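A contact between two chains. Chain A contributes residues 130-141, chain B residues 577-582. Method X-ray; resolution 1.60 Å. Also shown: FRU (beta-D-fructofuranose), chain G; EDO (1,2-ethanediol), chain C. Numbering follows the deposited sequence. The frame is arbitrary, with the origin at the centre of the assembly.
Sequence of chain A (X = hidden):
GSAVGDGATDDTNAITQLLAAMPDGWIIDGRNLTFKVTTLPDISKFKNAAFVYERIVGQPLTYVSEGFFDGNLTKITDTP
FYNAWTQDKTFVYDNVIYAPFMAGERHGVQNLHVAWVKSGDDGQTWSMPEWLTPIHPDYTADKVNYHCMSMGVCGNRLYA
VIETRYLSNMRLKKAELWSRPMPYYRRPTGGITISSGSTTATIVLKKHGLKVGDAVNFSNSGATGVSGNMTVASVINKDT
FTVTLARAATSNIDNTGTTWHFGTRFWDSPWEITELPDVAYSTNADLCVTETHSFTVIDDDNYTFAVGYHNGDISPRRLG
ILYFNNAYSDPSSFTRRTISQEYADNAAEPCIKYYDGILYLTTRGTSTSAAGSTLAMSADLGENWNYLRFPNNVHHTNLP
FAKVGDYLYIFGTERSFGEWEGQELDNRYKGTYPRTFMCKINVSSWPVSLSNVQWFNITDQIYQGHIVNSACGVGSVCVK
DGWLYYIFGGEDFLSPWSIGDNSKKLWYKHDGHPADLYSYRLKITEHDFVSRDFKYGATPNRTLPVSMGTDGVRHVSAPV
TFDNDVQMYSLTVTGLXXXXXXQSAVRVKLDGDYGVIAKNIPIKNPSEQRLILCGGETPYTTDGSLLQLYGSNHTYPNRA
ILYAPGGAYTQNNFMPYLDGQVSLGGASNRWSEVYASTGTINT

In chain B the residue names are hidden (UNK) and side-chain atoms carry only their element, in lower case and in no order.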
# COMPACT_ATOMS: atom_id res chain seq x y z
N GLU A 130 1.74 -2.28 15.18
CA GLU A 130 2.72 -3.22 15.73
C GLU A 130 2.04 -3.97 16.84
O GLU A 130 1.46 -3.36 17.74
CB GLU A 130 3.96 -2.49 16.28
CG GLU A 130 4.93 -3.45 16.96
CD GLU A 130 6.16 -2.78 17.53
OE1 GLU A 130 6.33 -1.53 17.43
OE2 GLU A 130 6.97 -3.55 18.10
N TRP A 131 2.13 -5.29 16.78
CA TRP A 131 1.59 -6.14 17.84
C TRP A 131 2.55 -6.11 19.02
O TRP A 131 3.76 -6.36 18.87
CB TRP A 131 1.41 -7.57 17.34
CG TRP A 131 0.34 -7.70 16.27
CD1 TRP A 131 -0.72 -6.85 16.04
CD2 TRP A 131 0.27 -8.72 15.27
NE1 TRP A 131 -1.46 -7.31 14.94
CE2 TRP A 131 -0.88 -8.47 14.47
CE3 TRP A 131 1.06 -9.85 14.99
CZ2 TRP A 131 -1.23 -9.28 13.39
CZ3 TRP A 131 0.69 -10.68 13.91
CH2 TRP A 131 -0.44 -10.37 13.12
N LEU A 132 2.00 -5.83 20.20
CA LEU A 132 2.79 -5.75 21.43
C LEU A 132 2.65 -7.04 22.22
O LEU A 132 3.60 -7.46 22.87
CB LEU A 132 2.28 -4.60 22.29
CG LEU A 132 2.44 -3.24 21.58
CD1 LEU A 132 1.63 -2.19 22.36
CD2 LEU A 132 3.94 -2.83 21.42
N THR A 133 1.46 -7.64 22.21
CA THR A 133 1.31 -8.97 22.80
C THR A 133 1.19 -9.98 21.67
O THR A 133 0.59 -9.68 20.63
CB THR A 133 0.04 -9.07 23.70
OG1 THR A 133 -1.15 -8.72 22.96
CG2 THR A 133 0.13 -8.08 24.85
N PRO A 134 1.74 -11.19 21.85
CA PRO A 134 1.46 -12.25 20.88
C PRO A 134 0.08 -12.82 21.20
O PRO A 134 -0.51 -12.43 22.21
CB PRO A 134 2.48 -13.32 21.24
CG PRO A 134 2.58 -13.18 22.75
CD PRO A 134 2.46 -11.69 23.04
N ILE A 135 -0.44 -13.70 20.34
CA ILE A 135 -1.61 -14.46 20.76
C ILE A 135 -1.19 -15.24 22.02
O ILE A 135 -0.05 -15.71 22.10
CB ILE A 135 -2.07 -15.43 19.65
CG1 ILE A 135 -2.48 -14.64 18.40
CG2 ILE A 135 -3.23 -16.31 20.16
CD1 ILE A 135 -3.64 -13.66 18.67
N HIS A 136 -2.09 -15.35 23.02
CA HIS A 136 -1.74 -15.98 24.28
C HIS A 136 -1.23 -17.40 24.03
O HIS A 136 -1.81 -18.14 23.24
CB HIS A 136 -3.01 -16.03 25.15
CG HIS A 136 -2.74 -16.32 26.58
ND1 HIS A 136 -2.32 -17.56 27.03
CD2 HIS A 136 -2.82 -15.52 27.67
CE1 HIS A 136 -2.14 -17.50 28.34
NE2 HIS A 136 -2.45 -16.28 28.76
N PRO A 137 -0.14 -17.79 24.71
CA PRO A 137 0.44 -19.10 24.42
C PRO A 137 -0.51 -20.23 24.78
O PRO A 137 -0.40 -21.31 24.21
CB PRO A 137 1.69 -19.14 25.31
CG PRO A 137 1.47 -18.11 26.34
CD PRO A 137 0.66 -17.02 25.67
N ASP A 138 -1.44 -19.99 25.69
CA ASP A 138 -2.44 -20.99 26.04
C ASP A 138 -3.82 -20.72 25.42
O ASP A 138 -4.86 -21.15 25.96
CB ASP A 138 -2.55 -21.06 27.55
CG ASP A 138 -1.19 -21.30 28.21
OD1 ASP A 138 -0.42 -22.13 27.70
OD2 ASP A 138 -0.88 -20.63 29.23
N TYR A 139 -3.85 -20.02 24.29
CA TYR A 139 -5.11 -19.67 23.63
C TYR A 139 -5.98 -20.88 23.36
O TYR A 139 -7.19 -20.88 23.66
CB TYR A 139 -4.75 -19.01 22.29
CG TYR A 139 -5.91 -18.42 21.49
CD1 TYR A 139 -6.31 -17.11 21.71
CD2 TYR A 139 -6.57 -19.16 20.50
CE1 TYR A 139 -7.34 -16.53 21.00
CE2 TYR A 139 -7.62 -18.59 19.74
CZ TYR A 139 -8.00 -17.28 19.99
OH TYR A 139 -9.01 -16.67 19.28
N THR A 140 -5.38 -21.94 22.81
CA THR A 140 -6.14 -23.14 22.52
C THR A 140 -6.40 -24.03 23.75
O THR A 140 -7.54 -24.46 24.01
CB THR A 140 -5.47 -23.95 21.41
OG1 THR A 140 -5.44 -23.16 20.23
CG2 THR A 140 -6.27 -25.22 21.14
N ALA A 141 -5.36 -24.27 24.53
CA ALA A 141 -5.49 -25.17 25.70
C ALA A 141 -6.43 -24.62 26.78
O ALA A 141 -7.23 -25.38 27.37
CB ALA A 141 -4.12 -25.45 26.31
N UNK B 577 -0.75 -20.61 11.69
CA UNK B 577 -1.78 -19.61 11.44
C UNK B 577 -1.79 -18.48 12.44
O UNK B 577 -1.02 -18.48 13.41
c UNK B 577 -4.96 -21.73 12.21
c UNK B 577 -3.63 -20.98 12.50
o UNK B 577 -4.94 -22.95 11.92
o UNK B 577 -6.03 -21.10 12.25
c UNK B 577 -3.17 -20.25 11.32
N UNK B 578 -2.67 -17.50 12.19
CA UNK B 578 -2.79 -16.30 13.05
C UNK B 578 -2.89 -16.63 14.54
O UNK B 578 -2.20 -16.02 15.36
n UNK B 578 -3.69 -13.02 13.08
c UNK B 578 -4.26 -14.23 13.44
c UNK B 578 -4.05 -15.50 12.64
n UNK B 578 -4.87 -12.66 14.84
c UNK B 578 -5.00 -13.99 14.55
c UNK B 578 -4.07 -12.09 13.94
N UNK B 579 -3.73 -17.60 14.90
CA UNK B 579 -3.95 -17.86 16.32
C UNK B 579 -2.90 -18.77 16.95
O UNK B 579 -3.03 -19.15 18.12
o UNK B 579 -6.79 -20.28 16.25
c UNK B 579 -5.37 -18.38 16.60
c UNK B 579 -5.62 -19.81 16.10
o UNK B 579 -4.68 -20.50 15.61
N UNK B 580 -1.87 -19.12 16.19
CA UNK B 580 -0.77 -19.90 16.74
C UNK B 580 -0.89 -21.40 16.48
O UNK B 580 0.01 -22.16 16.83
N UNK B 581 -1.98 -21.83 15.84
CA UNK B 581 -2.14 -23.25 15.52
C UNK B 581 -1.11 -23.67 14.49
O UNK B 581 -1.02 -23.05 13.44
c UNK B 581 -3.56 -23.58 15.02
c UNK B 581 -3.70 -25.09 14.76
o UNK B 581 -4.48 -23.23 16.06
N UNK B 582 -0.35 -24.72 14.81
CA UNK B 582 0.67 -25.26 13.90
C UNK B 582 0.14 -26.52 13.23
O UNK B 582 -0.16 -27.52 13.90
c UNK B 582 3.49 -25.46 12.75
c UNK B 582 1.94 -25.59 14.70
c UNK B 582 2.99 -26.34 13.89
o UNK B 582 3.93 -24.34 12.99
n UNK B 582 3.39 -25.96 11.51
C1 FRU G . 1.41 -18.45 31.32
C2 FRU G . 1.95 -17.10 31.22
C3 FRU G . 1.16 -15.90 31.23
C4 FRU G . 2.13 -14.84 30.88
C5 FRU G . 3.08 -15.57 29.99
C6 FRU G . 4.44 -14.92 29.78
O1 FRU G . 1.01 -18.67 29.98
O2 FRU G . 2.38 -16.97 32.64
O3 FRU G . 0.31 -15.66 32.38
O4 FRU G . 1.45 -13.74 30.20
O5 FRU G . 3.24 -16.89 30.57
O6 FRU G . 5.18 -15.01 30.95
C1 EDO C . 1.24 -25.49 18.28
O1 EDO C . 2.54 -26.05 18.48
C2 EDO C . 0.32 -26.57 17.76
O2 EDO C . -0.90 -26.05 17.23
O HOH W 1 -1.18 -19.55 20.78
O HOH W 2 -7.60 -22.08 18.34
O HOH W 3 -2.90 -21.40 19.49

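Position B577 has five side-chain atoms: a run of three carbons, the third carrying two oxygens. This is a carboxylate on a two-carbon stem, and none of it reaches the chain A stretch. The residue is Glu B577. Its O accepts a hydrogen bond from N of position 580 at 3.0 Å, closing a type I turn.

Position B578 has one carbon and then a five-membered ring of three carbons and two nitrogens. CB leaves the backbone sideways, but the ring comes nearer to chain A. A ring carbon of B578 lies 4.0 Å from Trp A131 CZ2, and a ring nitrogen of B578 lies 4.1 Å from Ile A135 CD1. The ring is an imidazole, so the residue is His B578. The carbon is CE1 and the nitrogen NE2, which is hydrogen-bonded elsewhere in the structure. The edge of the ring meets the face of Trp A131 in an offset edge-to-face pair. The centroid of the six-membered Trp A131 ring lies 5.6 Å from that of the His B578 ring, and the planes stand at 89°.

Position B579 has two carbons, the second carrying two oxygens. The CB of B579 lies 3.9 Å from Tyr A139 CE2. The carboxylate is one carbon shorter than at B577, which gives Asp B579. Asp B579 OD1 turns back to its own chain and accepts a hydrogen bond from N of position 581 at 3.0 Å. Asp B579 OD2 accepts one from water 2 at 2.9 Å.

Position B580 has no side-chain atoms, so it is Gly B580. Phi is 97°, and a CB here would be jammed against the carbonyl O of Asp B579. The backbone alone calls for glycine.

Position B581 has one carbon carrying an oxygen and a carbon. The side-chain oxygen of B581 lies 4.3 Å from Thr A140 OG1, too far for a hydrogen bond. This branched hydroxyl side chain is Thr B581. Thr B581 OG1 donates to Asp B579 OD1 at 2.8 Å.

Position B582 has three carbons, the third carrying one oxygen and one nitrogen. It does not touch the chain A stretch. The amide identifies Gln B582. Gln B582 N donates to 1,2-ethanediol O2 at 2.8 Å.

The contact buries 282 Å² and has no direct hydrogen bond across it. Ile A135 packs against the turn, with CG1 3.4 Å from His B578 O and CG2 3.5 Å from Asp B579 O. Water supplies the polar links. Water 1 donates to His A136 O and Asp B579 O, while waters 2 and 3 join Thr A140 OG1 to Asp B579.

Chain B 577-582: EHDGTQ
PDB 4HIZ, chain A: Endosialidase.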